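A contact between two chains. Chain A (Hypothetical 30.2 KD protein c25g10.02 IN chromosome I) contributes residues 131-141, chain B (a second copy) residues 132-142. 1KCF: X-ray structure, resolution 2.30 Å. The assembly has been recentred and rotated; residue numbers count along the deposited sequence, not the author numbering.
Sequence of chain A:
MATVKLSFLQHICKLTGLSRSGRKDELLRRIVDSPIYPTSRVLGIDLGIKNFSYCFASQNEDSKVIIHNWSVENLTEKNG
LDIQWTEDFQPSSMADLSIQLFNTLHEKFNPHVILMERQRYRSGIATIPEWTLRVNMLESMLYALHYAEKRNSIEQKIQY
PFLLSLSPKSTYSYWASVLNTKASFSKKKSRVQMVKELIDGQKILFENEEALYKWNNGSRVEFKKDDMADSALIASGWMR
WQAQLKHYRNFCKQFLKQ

Chain A 131-141: WTLRVNMLESM
Chain B, residues 132-142: TLRVNMLESML

Two copies of one helix, A:Trp131 to A:Met141 and B:Thr132 to B:Leu142, cross with their N-to-C directions 51° apart (signed angle -51°) and their axes approaching to 8.2 Å. Both are regular α-helices, phi near -65° and psi near -45°, held by i to i+4 backbone hydrogen bonds, as in A:Met141 N to A:Met137 O at 2.9 Å, and both continue beyond these stretches. No hydrogen bond crosses between them; the 477 Å² they bury together is a matter of packing. The register is close to a twofold: the CA atoms of A:Met137 and B:Ser140 lie 5.7 Å apart, those of A:Ser140 and B:Met137 also 5.7 Å, and those of A:Met141 and B:Met141 only 4.9 Å, so the helices converge toward their C-terminal ends.

Along chain A, A:Trp131 (chi1 t) stays clear of the partner. A:Thr132 (m) opens the contact from the side, its CG2 3.9 Å from CD2 of B:Leu133. A:Leu133 (m, t) also leaves its backbone sideways, but its end comes nearer, setting CD2 4.1 Å from ND2 of B:Asn136. A:Arg134 (m, t, t) points away, and A:Val135 (m) makes no contact.

A:Asn136 points toward chain B, and here the symmetry loosens: its chi1 is m with chi2 -14°, whereas B:Asn136 is t with chi2 61°. Its ND2 lies 3.5 Å from CD2 of B:Leu133 (m, t), while its CB lies 4.3 Å from ND2 of B:Asn136. The two amides do not pair.

A:Met137 (t, t, m) flanks the crossing, its CG 3.2 Å from OG of B:Ser140. A:Leu138 (chi1 -136°, between wells; chi2 t) turns away, and A:Glu139 (t, t) does not reach the contact. A:Ser140 (m) is the centre of the contact, with the largest covered area, 88 Å². It points at the partner, and its CB meets CB of B:Ser140 (m) at 3.8 Å; so short a side chain suits this close approach. Each hydroxyl is spent on its own helix: A:Ser140 OG donates to A:Asn136 O at 2.8 Å, and B:Ser140 OG to B:Asn136 O at 2.9 Å. A:Ser140 OG also lies 3.0 Å from CG of B:Met137 (t, t, m), mirroring the earlier contact.

The backbone itself then joins the contact: A:Ser140 O sits 3.3 Å from CG of B:Met141 (m, t, t). A:Met141, with the same rotamer, starts sideways and brings CE to 3.5 Å from B:Ser140 O. The rule is small residues at the crossing, methionines beside it, and leucines at the N-terminal margin.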

# COMPACT_ATOMS: atom_id res chain seq x y z
N TRP A 131 7.99 -11.46 3.13
CA TRP A 131 8.71 -10.42 2.41
C TRP A 131 7.81 -9.75 1.37
O TRP A 131 7.78 -8.52 1.27
CB TRP A 131 9.93 -11.00 1.71
CG TRP A 131 10.79 -9.97 1.07
CD1 TRP A 131 11.68 -9.14 1.70
CD2 TRP A 131 10.84 -9.63 -0.32
NE1 TRP A 131 12.28 -8.31 0.78
CE2 TRP A 131 11.78 -8.59 -0.46
CE3 TRP A 131 10.17 -10.11 -1.46
CZ2 TRP A 131 12.08 -8.02 -1.70
CZ3 TRP A 131 10.47 -9.54 -2.69
CH2 TRP A 131 11.42 -8.50 -2.80
N THR A 132 7.11 -10.58 0.61
CA THR A 132 6.21 -10.10 -0.43
C THR A 132 5.15 -9.16 0.14
O THR A 132 4.88 -8.11 -0.43
CB THR A 132 5.50 -11.28 -1.12
OG1 THR A 132 6.46 -12.02 -1.88
CG2 THR A 132 4.40 -10.80 -2.05
N LEU A 133 4.57 -9.54 1.27
CA LEU A 133 3.54 -8.72 1.91
C LEU A 133 4.10 -7.43 2.50
O LEU A 133 3.51 -6.36 2.33
CB LEU A 133 2.84 -9.53 3.01
CG LEU A 133 1.86 -10.61 2.51
CD1 LEU A 133 1.44 -11.52 3.66
CD2 LEU A 133 0.64 -9.94 1.88
N ARG A 134 5.24 -7.53 3.18
CA ARG A 134 5.87 -6.36 3.79
C ARG A 134 6.25 -5.30 2.76
O ARG A 134 5.89 -4.14 2.91
CB ARG A 134 7.13 -6.77 4.55
CG ARG A 134 6.92 -7.78 5.65
CD ARG A 134 8.27 -8.19 6.24
NE ARG A 134 8.15 -9.31 7.16
CZ ARG A 134 9.17 -9.81 7.85
NH1 ARG A 134 10.39 -9.29 7.72
NH2 ARG A 134 8.98 -10.84 8.67
N VAL A 135 6.99 -5.69 1.72
CA VAL A 135 7.42 -4.74 0.71
C VAL A 135 6.29 -4.22 -0.18
O VAL A 135 6.33 -3.08 -0.62
CB VAL A 135 8.53 -5.33 -0.20
CG1 VAL A 135 9.76 -5.65 0.64
CG2 VAL A 135 8.02 -6.59 -0.90
N ASN A 136 5.29 -5.06 -0.44
CA ASN A 136 4.17 -4.61 -1.27
C ASN A 136 3.38 -3.56 -0.50
O ASN A 136 2.91 -2.58 -1.07
CB ASN A 136 3.25 -5.79 -1.62
CG ASN A 136 3.91 -6.79 -2.54
OD1 ASN A 136 4.96 -6.52 -3.14
ND2 ASN A 136 3.30 -7.97 -2.68
N MET A 137 3.24 -3.78 0.80
CA MET A 137 2.50 -2.88 1.66
C MET A 137 3.21 -1.53 1.79
O MET A 137 2.57 -0.49 1.69
CB MET A 137 2.34 -3.51 3.05
CG MET A 137 1.14 -3.00 3.81
SD MET A 137 0.96 -3.77 5.42
CE MET A 137 0.73 -5.48 4.94
N LEU A 138 4.52 -1.58 2.01
CA LEU A 138 5.33 -0.38 2.15
C LEU A 138 5.23 0.46 0.88
O LEU A 138 4.93 1.65 0.92
CB LEU A 138 6.79 -0.75 2.38
CG LEU A 138 7.54 0.01 3.48
CD1 LEU A 138 9.04 -0.25 3.32
CD2 LEU A 138 7.26 1.50 3.37
N GLU A 139 5.48 -0.18 -0.26
CA GLU A 139 5.40 0.49 -1.55
C GLU A 139 4.03 1.12 -1.75
O GLU A 139 3.93 2.30 -2.10
CB GLU A 139 5.68 -0.52 -2.66
CG GLU A 139 5.39 -0.01 -4.06
CD GLU A 139 5.71 -1.04 -5.14
OE1 GLU A 139 6.90 -1.25 -5.42
OE2 GLU A 139 4.76 -1.65 -5.69
N SER A 140 2.99 0.33 -1.54
CA SER A 140 1.61 0.79 -1.71
C SER A 140 1.27 2.01 -0.87
O SER A 140 0.66 2.96 -1.37
CB SER A 140 0.63 -0.33 -1.38
OG SER A 140 0.72 -1.37 -2.32
N MET A 141 1.65 1.98 0.40
CA MET A 141 1.35 3.09 1.30
C MET A 141 2.11 4.36 0.92
O MET A 141 1.55 5.45 0.93
CB MET A 141 1.66 2.68 2.75
CG MET A 141 0.79 1.51 3.23
SD MET A 141 0.96 1.13 4.98
CE MET A 141 -0.55 0.20 5.28
N THR B 132 -5.08 -11.36 -5.23
CA THR B 132 -4.93 -11.06 -3.81
C THR B 132 -3.98 -9.87 -3.64
O THR B 132 -4.24 -8.97 -2.85
CB THR B 132 -4.34 -12.27 -3.05
OG1 THR B 132 -5.27 -13.36 -3.13
CG2 THR B 132 -4.09 -11.92 -1.59
N LEU B 133 -2.89 -9.89 -4.40
CA LEU B 133 -1.91 -8.82 -4.35
C LEU B 133 -2.52 -7.49 -4.76
O LEU B 133 -2.21 -6.45 -4.18
CB LEU B 133 -0.73 -9.13 -5.28
CG LEU B 133 0.11 -10.37 -4.97
CD1 LEU B 133 1.09 -10.60 -6.12
CD2 LEU B 133 0.85 -10.20 -3.65
N ARG B 134 -3.39 -7.52 -5.76
CA ARG B 134 -4.04 -6.31 -6.24
C ARG B 134 -4.97 -5.73 -5.19
O ARG B 134 -4.98 -4.52 -4.95
CB ARG B 134 -4.82 -6.62 -7.52
CG ARG B 134 -3.93 -6.90 -8.73
CD ARG B 134 -4.68 -7.65 -9.82
NE ARG B 134 -3.87 -7.83 -11.01
CZ ARG B 134 -4.22 -8.59 -12.05
NH1 ARG B 134 -5.38 -9.24 -12.03
NH2 ARG B 134 -3.42 -8.69 -13.11
N VAL B 135 -5.76 -6.59 -4.56
CA VAL B 135 -6.67 -6.14 -3.53
C VAL B 135 -5.90 -5.68 -2.31
O VAL B 135 -6.27 -4.69 -1.67
CB VAL B 135 -7.65 -7.26 -3.13
CG1 VAL B 135 -8.61 -6.75 -2.06
CG2 VAL B 135 -8.44 -7.71 -4.35
N ASN B 136 -4.80 -6.37 -1.99
CA ASN B 136 -3.97 -6.00 -0.84
C ASN B 136 -3.40 -4.60 -1.05
O ASN B 136 -3.23 -3.84 -0.09
CB ASN B 136 -2.81 -7.00 -0.66
CG ASN B 136 -1.89 -6.63 0.51
OD1 ASN B 136 -2.32 -6.57 1.67
ND2 ASN B 136 -0.62 -6.38 0.20
N MET B 137 -3.11 -4.25 -2.30
CA MET B 137 -2.57 -2.93 -2.61
C MET B 137 -3.63 -1.87 -2.30
O MET B 137 -3.34 -0.86 -1.66
CB MET B 137 -2.15 -2.84 -4.09
CG MET B 137 -1.34 -1.60 -4.42
SD MET B 137 -0.65 -1.58 -6.11
CE MET B 137 -0.17 -3.30 -6.29
N LEU B 138 -4.85 -2.11 -2.76
CA LEU B 138 -5.94 -1.18 -2.53
C LEU B 138 -6.16 -1.04 -1.02
O LEU B 138 -6.37 0.05 -0.50
CB LEU B 138 -7.22 -1.69 -3.20
CG LEU B 138 -8.50 -0.85 -3.04
CD1 LEU B 138 -8.30 0.52 -3.64
CD2 LEU B 138 -9.67 -1.56 -3.73
N GLU B 139 -6.11 -2.17 -0.32
CA GLU B 139 -6.30 -2.20 1.13
C GLU B 139 -5.22 -1.38 1.84
O GLU B 139 -5.53 -0.57 2.70
CB GLU B 139 -6.26 -3.64 1.64
CG GLU B 139 -6.57 -3.77 3.12
CD GLU B 139 -6.22 -5.14 3.68
OE1 GLU B 139 -6.74 -5.49 4.76
OE2 GLU B 139 -5.42 -5.86 3.05
N SER B 140 -3.97 -1.61 1.48
CA SER B 140 -2.86 -0.90 2.10
C SER B 140 -2.95 0.61 1.90
O SER B 140 -2.64 1.38 2.80
CB SER B 140 -1.53 -1.41 1.56
OG SER B 140 -1.37 -2.79 1.84
N MET B 141 -3.36 1.03 0.70
CA MET B 141 -3.47 2.44 0.39
C MET B 141 -4.61 3.10 1.17
O MET B 141 -4.48 4.23 1.63
CB MET B 141 -3.68 2.64 -1.11
CG MET B 141 -2.49 2.19 -1.94
SD MET B 141 -2.67 2.56 -3.68
CE MET B 141 -0.96 2.34 -4.24
N LEU B 142 -5.72 2.38 1.33
CA LEU B 142 -6.85 2.91 2.08
C LEU B 142 -6.44 3.10 3.54
O LEU B 142 -6.82 4.08 4.17
CB LEU B 142 -8.05 1.95 2.00
CG LEU B 142 -8.76 1.87 0.64
CD1 LEU B 142 -9.95 0.90 0.74
CD2 LEU B 142 -9.23 3.26 0.22